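Local coordinates for oxidoreductase, short-chain dehydrogenase/reductase family (Aeromonas hydrophila subsp. hydrophila, PDB 3L6E), which probably binds a dinucleotide cofactor as a short-chain dehydrogenase/reductase and may reduce 3-dehydrosphinganine in sphingolipid metabolism, at residues Q29-G34 with A50-V55. Residues are numbered along the deposited sequence; the frame is centred on the assembly and turned at random.
Sequences QVSMMG and AVIGIV. Unlike the reference sequence in segment 50-55: Val55 (reference Ala).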
ATOM      1  N   GLN A  29       2.406  -7.658 -22.045  1.00 24.79           N
ATOM      2  CA  GLN A  29       3.681  -7.695 -22.749  1.00 23.72           C
ATOM      3  C   GLN A  29       4.664  -6.796 -22.022  1.00 22.14           C
ATOM      4  O   GLN A  29       4.301  -5.730 -21.537  1.00 21.28           O
ATOM      5  CB  GLN A  29       3.533  -7.175 -24.179  1.00 25.04           C
ATOM      6  CG  GLN A  29       2.517  -7.907 -25.032  1.00 45.97           C
ATOM      7  CD  GLN A  29       3.080  -9.170 -25.628  1.00 26.64           C
ATOM      8  OE1 GLN A  29       3.128 -10.216 -24.970  1.00 46.48           O
ATOM      9  NE2 GLN A  29       3.508  -9.090 -26.885  1.00 46.30           N
ATOM     10  N   VAL A  30       5.927  -7.194 -21.964  1.00 21.52           N
ATOM     11  CA  VAL A  30       6.853  -6.459 -21.105  1.00 20.98           C
ATOM     12  C   VAL A  30       8.146  -6.114 -21.815  1.00 20.41           C
ATOM     13  O   VAL A  30       8.824  -6.999 -22.300  1.00 19.50           O
ATOM     14  CB  VAL A  30       7.141  -7.235 -19.784  1.00 20.15           C
ATOM     15  CG1 VAL A  30       8.066  -6.452 -18.905  1.00 12.74           C
ATOM     16  CG2 VAL A  30       5.865  -7.508 -19.040  1.00 12.04           C
ATOM     17  N   SER A  31       8.462  -4.822 -21.895  1.00 20.95           N
ATOM     18  CA  SER A  31       9.764  -4.397 -22.389  1.00 22.12           C
ATOM     19  C   SER A  31      10.727  -4.359 -21.203  1.00 23.91           C
ATOM     20  O   SER A  31      10.625  -3.479 -20.328  1.00 23.42           O
ATOM     21  CB  SER A  31       9.679  -3.024 -23.043  1.00 21.29           C
ATOM     22  OG  SER A  31       9.063  -3.116 -24.303  1.00 45.00           O
HETATM   23  N   MSE A  32      11.626  -5.331 -21.153  1.00 26.01           N
HETATM   24  CA  MSE A  32      12.565  -5.438 -20.032  1.00 28.91           C
HETATM   25  C   MSE A  32      13.791  -4.570 -20.282  1.00 28.51           C
HETATM   26  O   MSE A  32      14.489  -4.761 -21.267  1.00 28.99           O
HETATM   27  CB  MSE A  32      12.995  -6.895 -19.834  1.00 31.59           C
HETATM   28  CG  MSE A  32      11.846  -7.879 -19.715  1.00 28.92           C
HETATM   29 SE   MSE A  32      12.455  -9.717 -19.503  1.00 36.94          SE
HETATM   30  CE  MSE A  32      13.541  -9.893 -21.108  1.00 28.71           C
HETATM   31  N   MSE A  33      14.059  -3.624 -19.397  1.00 28.05           N
HETATM   32  CA  MSE A  33      15.302  -2.852 -19.503  1.00 28.76           C
HETATM   33  C   MSE A  33      16.275  -3.193 -18.386  1.00 27.59           C
HETATM   34  O   MSE A  33      15.888  -3.225 -17.224  1.00 26.92           O
HETATM   35  CB  MSE A  33      15.023  -1.356 -19.506  1.00 30.21           C
HETATM   36  CG  MSE A  33      14.180  -0.914 -20.700  1.00 23.74           C
HETATM   37 SE   MSE A  33      13.867   0.997 -20.641  0.87 33.98          SE
HETATM   38  CE  MSE A  33      12.639   1.108 -22.174  1.00 23.35           C
ATOM     39  N   GLY A  34      17.531  -3.443 -18.754  1.00 26.80           N
ATOM     40  CA  GLY A  34      18.548  -3.809 -17.785  1.00 27.04           C
ATOM     41  C   GLY A  34      19.968  -3.615 -18.275  1.00 27.49           C
ATOM     42  O   GLY A  34      20.231  -3.568 -19.476  1.00 27.19           O
ATOM     43  N   ALA A  50       6.501 -12.898 -25.139  1.00 25.42           N
ATOM     44  CA  ALA A  50       5.827 -12.022 -24.202  1.00 24.84           C
ATOM     45  C   ALA A  50       6.700 -10.825 -23.792  1.00 24.61           C
ATOM     46  O   ALA A  50       6.200  -9.842 -23.251  1.00 24.47           O
ATOM     47  CB  ALA A  50       5.400 -12.808 -22.979  1.00 24.77           C
ATOM     48  N   VAL A  51       7.998 -10.905 -24.068  1.00 24.51           N
ATOM     49  CA  VAL A  51       8.947  -9.889 -23.609  1.00 24.13           C
ATOM     50  C   VAL A  51      10.024  -9.609 -24.648  1.00 23.24           C
ATOM     51  O   VAL A  51      10.232 -10.396 -25.561  1.00 22.55           O
ATOM     52  CB  VAL A  51       9.670 -10.318 -22.286  1.00 24.27           C
ATOM     53  CG1 VAL A  51       8.675 -10.475 -21.111  1.00 21.21           C
ATOM     54  CG2 VAL A  51      10.472 -11.594 -22.507  1.00 21.01           C
ATOM     55  N   ILE A  52      10.701  -8.479 -24.484  1.00 23.37           N
ATOM     56  CA  ILE A  52      11.991  -8.238 -25.123  1.00 23.50           C
ATOM     57  C   ILE A  52      12.976  -7.693 -24.104  1.00 23.41           C
ATOM     58  O   ILE A  52      12.604  -6.919 -23.216  1.00 23.62           O
ATOM     59  CB  ILE A  52      11.926  -7.176 -26.233  1.00 23.40           C
ATOM     60  CG1 ILE A  52      10.769  -6.225 -25.961  1.00 26.83           C
ATOM     61  CG2 ILE A  52      11.844  -7.818 -27.582  1.00 27.45           C
ATOM     62  CD1 ILE A  52      11.098  -4.800 -26.183  1.00 24.34           C
ATOM     63  N   GLY A  53      14.235  -8.071 -24.278  1.00 23.25           N
ATOM     64  CA  GLY A  53      15.336  -7.494 -23.530  1.00 23.90           C
ATOM     65  C   GLY A  53      15.934  -6.336 -24.300  1.00 24.55           C
ATOM     66  O   GLY A  53      16.459  -6.511 -25.399  1.00 24.12           O
ATOM     67  N   ILE A  54      15.823  -5.145 -23.726  1.00 25.29           N
ATOM     68  CA  ILE A  54      16.539  -3.981 -24.219  1.00 26.61           C
ATOM     69  C   ILE A  54      17.685  -3.738 -23.244  1.00 27.31           C
ATOM     70  O   ILE A  54      17.463  -3.494 -22.061  1.00 26.51           O
ATOM     71  CB  ILE A  54      15.620  -2.733 -24.267  1.00 26.97           C
ATOM     72  CG1 ILE A  54      14.448  -2.959 -25.220  1.00 23.24           C
ATOM     73  CG2 ILE A  54      16.410  -1.493 -24.645  1.00 23.57           C
ATOM     74  CD1 ILE A  54      13.197  -2.256 -24.767  1.00 26.48           C
ATOM     75  N   VAL A  55      18.914  -3.855 -23.722  1.00 28.74           N
ATOM     76  CA  VAL A  55      20.054  -3.548 -22.870  1.00 29.64           C
ATOM     77  C   VAL A  55      20.217  -2.035 -22.907  1.00 31.16           C
ATOM     78  O   VAL A  55      20.168  -1.425 -23.975  1.00 30.75           O
ATOM     79  CB  VAL A  55      21.343  -4.259 -23.307  1.00 29.37           C
ATOM     80  CG1 VAL A  55      22.510  -3.865 -22.396  1.00 37.03           C
ATOM     81  CG2 VAL A  55      21.158  -5.772 -23.279  1.00 36.68           C
TER
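Met32 grips Ile52 and Ile54 through its backbone: its N donates to Ile52 O at 2.8 Å, and its O accepts the N-H of Ile54, equally short and nearly straight at 167°. The same parallel pattern runs back to Val30, whose N reaches Ala50 O at 3.0 Å and whose O takes Ile52 N; at the far end the bond from Gly34 N to Ile54 O is weak. On one face, the selenomethionine side chain of Met32 crosses Val51 obliquely. Its chain bends at chi3 (-57°), which brings CE over the neighbouring strand, 3.8 Å from Val51 CG2 and 3.7 Å from Gly53 N. Gly53, paired with Met32, presents bare backbone to that methyl, while the beta-branched Val30 and Val51 suit extended backbone, and Val30 CB lies 3.8 Å from Val51 CG1. The opposite face carries Ser31, Met33, Ile52 and Ile54. Ile54 CD1 lies 4.0 Å from Ser31 CB; the small serine, its OG hydrogen-bonded to His5, fits among bulkier neighbours.

Helix 37-47 links the two strands in a beta-alpha-beta unit of the Rossmann fold, and its Leu40 and Glu44 touch Met32. Helix 14-25 packs on Val30 and Val51, helix 61-75 covers Ser31 and Met33 from the other face, and strand 5-9 flanks 29-34, leaving 51-55 at the sheet's edge within this chain.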